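Side-chain contacts in endonuclease 8-like 3 (Homo sapiens, PDB 7JL5), which belongs to the endonuclease 8-like family and carries, in the fragment modelled, two GRF zinc fingers that each hold a zinc ion: residues L52-C57 with S63-V68; F80-P83 with K88-N91. All blocks are in the same frame, centred on the assembly; numbering follows the deposited sequence.

Interaction 1: residues L52-C57 with S63-V68. With ZN (zinc ion), chain D.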
# COMPACT_ATOMS: atom_id res chain seq x y z
N LEU A 52 4.73 7.15 -1.95
CA LEU A 52 5.43 8.41 -2.18
C LEU A 52 4.69 9.61 -1.60
O LEU A 52 5.30 10.67 -1.41
CB LEU A 52 5.65 8.61 -3.68
CG LEU A 52 6.83 7.82 -4.26
CD1 LEU A 52 6.68 7.68 -5.77
CD2 LEU A 52 8.15 8.49 -3.92
N SER A 53 3.39 9.48 -1.31
CA SER A 53 2.62 10.56 -0.71
C SER A 53 1.95 10.15 0.60
O SER A 53 1.09 10.88 1.10
CB SER A 53 1.55 11.05 -1.70
OG SER A 53 0.74 12.06 -1.11
N PHE A 54 2.33 9.00 1.17
CA PHE A 54 1.77 8.58 2.44
C PHE A 54 2.34 9.43 3.58
O PHE A 54 3.42 10.01 3.45
CB PHE A 54 2.08 7.11 2.71
CG PHE A 54 1.27 6.15 1.88
CD1 PHE A 54 0.35 6.60 0.94
CD2 PHE A 54 1.43 4.79 2.04
CE1 PHE A 54 -0.39 5.70 0.19
CE2 PHE A 54 0.70 3.89 1.29
CZ PHE A 54 -0.21 4.35 0.36
N PRO A 55 1.62 9.53 4.69
CA PRO A 55 2.17 10.23 5.86
C PRO A 55 3.38 9.50 6.43
O PRO A 55 3.69 8.36 6.08
CB PRO A 55 1.00 10.25 6.86
CG PRO A 55 0.08 9.16 6.39
CD PRO A 55 0.22 9.11 4.90
N PHE A 56 4.06 10.19 7.34
CA PHE A 56 5.19 9.62 8.07
C PHE A 56 4.74 9.24 9.47
O PHE A 56 4.07 10.03 10.15
CB PHE A 56 6.35 10.62 8.14
CG PHE A 56 6.95 10.96 6.81
CD1 PHE A 56 7.98 10.20 6.28
CD2 PHE A 56 6.48 12.04 6.08
CE1 PHE A 56 8.53 10.51 5.05
CE2 PHE A 56 7.02 12.36 4.85
CZ PHE A 56 8.05 11.59 4.34
N CYS A 57 5.10 8.04 9.91
CA CYS A 57 4.80 7.63 11.27
C CYS A 57 5.74 8.35 12.23
O CYS A 57 6.60 9.14 11.83
CB CYS A 57 4.92 6.11 11.41
SG CYS A 57 6.60 5.47 11.49
N SER A 63 4.52 5.56 6.39
CA SER A 63 3.51 4.68 6.95
C SER A 63 3.02 3.69 5.90
O SER A 63 3.26 3.84 4.70
CB SER A 63 2.34 5.50 7.49
OG SER A 63 1.87 6.43 6.52
N THR A 64 2.34 2.65 6.38
CA THR A 64 1.74 1.63 5.54
C THR A 64 0.22 1.78 5.58
O THR A 64 -0.35 2.13 6.61
CB THR A 64 2.13 0.22 6.00
OG1 THR A 64 3.50 -0.03 5.65
CG2 THR A 64 1.24 -0.83 5.36
N MET A 65 -0.42 1.50 4.44
CA MET A 65 -1.86 1.67 4.28
C MET A 65 -2.56 0.35 4.54
O MET A 65 -2.15 -0.70 4.03
CB MET A 65 -2.19 2.18 2.88
CG MET A 65 -3.67 2.53 2.69
SD MET A 65 -4.14 2.78 0.96
CE MET A 65 -4.07 4.56 0.83
N LYS A 66 -3.64 0.41 5.33
CA LYS A 66 -4.49 -0.73 5.62
C LYS A 66 -5.93 -0.39 5.27
O LYS A 66 -6.29 0.79 5.14
CB LYS A 66 -4.42 -1.14 7.09
CG LYS A 66 -3.03 -1.21 7.69
CD LYS A 66 -2.26 -2.42 7.19
CE LYS A 66 -1.04 -2.67 8.05
NZ LYS A 66 -0.21 -3.78 7.53
N THR A 67 -6.75 -1.42 5.14
CA THR A 67 -8.18 -1.27 4.91
C THR A 67 -8.96 -1.98 6.01
O THR A 67 -8.47 -2.90 6.66
CB THR A 67 -8.59 -1.82 3.54
OG1 THR A 67 -8.21 -3.20 3.44
CG2 THR A 67 -7.92 -1.03 2.43
N VAL A 68 -10.20 -1.53 6.21
CA VAL A 68 -11.07 -2.09 7.24
C VAL A 68 -11.70 -3.37 6.71
O VAL A 68 -12.32 -3.38 5.63
CB VAL A 68 -12.14 -1.07 7.66
CG1 VAL A 68 -13.08 -1.70 8.68
CG2 VAL A 68 -11.48 0.18 8.23
ZN ZN D . 6.63 4.17 13.45

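Interaction 2: residues F80-P83 with K88-N91. With ZN (zinc ion), chain D.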
# COMPACT_ATOMS: atom_id res chain seq x y z
N PHE A 80 -3.60 4.65 7.91
CA PHE A 80 -2.14 4.55 7.87
C PHE A 80 -1.61 4.18 9.25
O PHE A 80 -2.11 4.66 10.27
CB PHE A 80 -1.52 5.86 7.39
CG PHE A 80 -1.90 6.25 5.99
CD1 PHE A 80 -1.31 5.62 4.91
CD2 PHE A 80 -2.85 7.22 5.76
CE1 PHE A 80 -1.66 5.97 3.62
CE2 PHE A 80 -3.21 7.58 4.47
CZ PHE A 80 -2.61 6.95 3.40
N VAL A 81 -0.59 3.32 9.27
CA VAL A 81 0.00 2.83 10.51
C VAL A 81 1.51 2.73 10.34
O VAL A 81 2.05 2.86 9.24
CB VAL A 81 -0.58 1.46 10.93
CG1 VAL A 81 -2.06 1.58 11.24
CG2 VAL A 81 -0.33 0.43 9.84
N CYS A 82 2.19 2.49 11.46
CA CYS A 82 3.63 2.26 11.44
C CYS A 82 4.03 0.93 10.80
O CYS A 82 3.43 -0.11 11.10
CB CYS A 82 4.16 2.19 12.87
SG CYS A 82 5.95 2.04 13.02
N PRO A 83 4.97 0.95 9.84
CA PRO A 83 5.28 -0.29 9.11
C PRO A 83 6.30 -1.26 9.66
O PRO A 83 7.01 -1.90 8.88
CB PRO A 83 5.80 0.33 7.80
CG PRO A 83 6.66 1.47 8.31
CD PRO A 83 5.89 2.03 9.51
N LYS A 88 7.36 -3.57 17.54
CA LYS A 88 8.14 -2.34 17.47
C LYS A 88 7.39 -1.19 16.82
O LYS A 88 7.99 -0.14 16.55
CB LYS A 88 9.45 -2.60 16.72
N GLN A 89 6.09 -1.35 16.56
CA GLN A 89 5.32 -0.26 15.96
C GLN A 89 5.26 0.93 16.90
O GLN A 89 5.15 0.78 18.12
CB GLN A 89 3.90 -0.73 15.64
CG GLN A 89 3.73 -1.41 14.30
CD GLN A 89 2.27 -1.59 13.93
OE1 GLN A 89 1.63 -2.55 14.35
NE2 GLN A 89 1.74 -0.65 13.16
N CYS A 90 5.32 2.13 16.32
CA CYS A 90 4.99 3.34 17.07
C CYS A 90 3.46 3.42 17.17
O CYS A 90 2.75 2.48 16.81
CB CYS A 90 5.59 4.57 16.41
SG CYS A 90 4.83 5.06 14.85
N ASN A 91 2.95 4.55 17.64
CA ASN A 91 1.52 4.70 17.89
C ASN A 91 0.81 5.52 16.82
O ASN A 91 -0.33 5.93 17.02
CB ASN A 91 1.31 5.34 19.26
CG ASN A 91 1.81 6.78 19.32
OD1 ASN A 91 3.01 7.03 19.25
ND2 ASN A 91 0.88 7.72 19.46
ZN ZN D . 6.63 4.17 13.45

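Interaction 1: residues L52-C57 with S63-V68
The carbonyl oxygen of Pro55 is gripped twice by one residue, Ser63, whose backbone and side chain both donate to it. Ser63 N reaches Pro55 O over 2.9 Å in a nearly straight bond, the N-H...O angle being 170°. The second donor is the hydroxyl: Ser63 OG lies 2.7 Å from Pro55 O and stands above the carbonyl plane rather than on a lone pair. With chi1 at 51°, Ser63 OG sits between its own N and carbonyl carbon, which brings it to the same acceptor as the N-H and sets it against the proline ring, 3.3 Å from Pro55 CG.

The next peptide also contributes: its oxygen, Ser63 O, meets the edge of the Phe54 ring near the ring plane, 3.4 Å from Phe54 CD2. Two residues on, in strand 64-67, Met65 crosses Phe54 at about a right angle. Met65 CB lies 3.7 Å from Phe54 CE2, and the bend at chi3 brings the methyl CE back toward CE1 and CZ. The sulfur is more remote and oblique, with Met65 SD 5.3 Å from the Phe54 ring centroid, a Met-aromatic contact. Phe80 of strand 78-81 meets the same ring, their planes at about 60°.

Beyond the shared carbonyl, Cys57 SG binds the zinc ion at 2.4 Å, together with His59, Cys82 and Cys90. The Pro55-Ser63 bonds thus hold the chain just before this first ligand against the start of strand 64-67, within the three-stranded antiparallel sheet and Cys-His-Cys-Cys site of a GRF zinc finger.

Interaction 2: residues F80-P83 with K88-N91
Gln89 lays its side chain over Cys82, with CB and CG against Cys82 CB and the amide reaching on to the backbone carbonyl. The setting is the second half of the zinc site in a GRF zinc finger, where the loop after strand 78-81 supplies two cysteine ligands to the metal. Beyond CG the glutamine is extended, which carries NE2 to 2.7 Å from Cys82 O. The hydrogen bond made there is weak although short, because the N-H...O angle is only 119°. Gln89 NE2 also comes within 3.8 Å of Val81 CB, as the two side chains pass at a slant.

The metal also links the segments. Cys82 SG is 2.3 Å from the zinc ion and Cys90 SG 2.4 Å. The two cysteines arrive with different torsions: the SG of Cys82 stands trans to its own N (chi1 -175°), whereas that of Cys90 lies between N and the carbonyl carbon. Cys90 SG thereby also comes within 3.6 Å of Cys82 CB. A sulfur bound to zinc probably keeps much of its negative charge, and Cys82 SG receives a backbone N-H as a second-shell partner: Cys90 N donates to it across 3.4 Å, with an N-H...S angle of 168°.

In the fold
From the N terminus the chain first builds one GRF finger on strands 18-21, 32-35 and 47-49, then enters the second. There interaction 1 closes the short loop that runs through Cys57 and His59 and delivers the chain into strand 64-67. After the turn back along strand 78-81, interaction 2 closes another short loop, ahead of strand 93-95. The two loops lie in series, neither nested nor crossed, with centres about 10 Å apart. They meet in two ways: strands 64-67 and 78-81 are antiparallel neighbours, paired there by Thr64 N and Val81 O at 2.9 Å, and both loops give ligands to one zinc ion. Sheet and metal site are thus tied together.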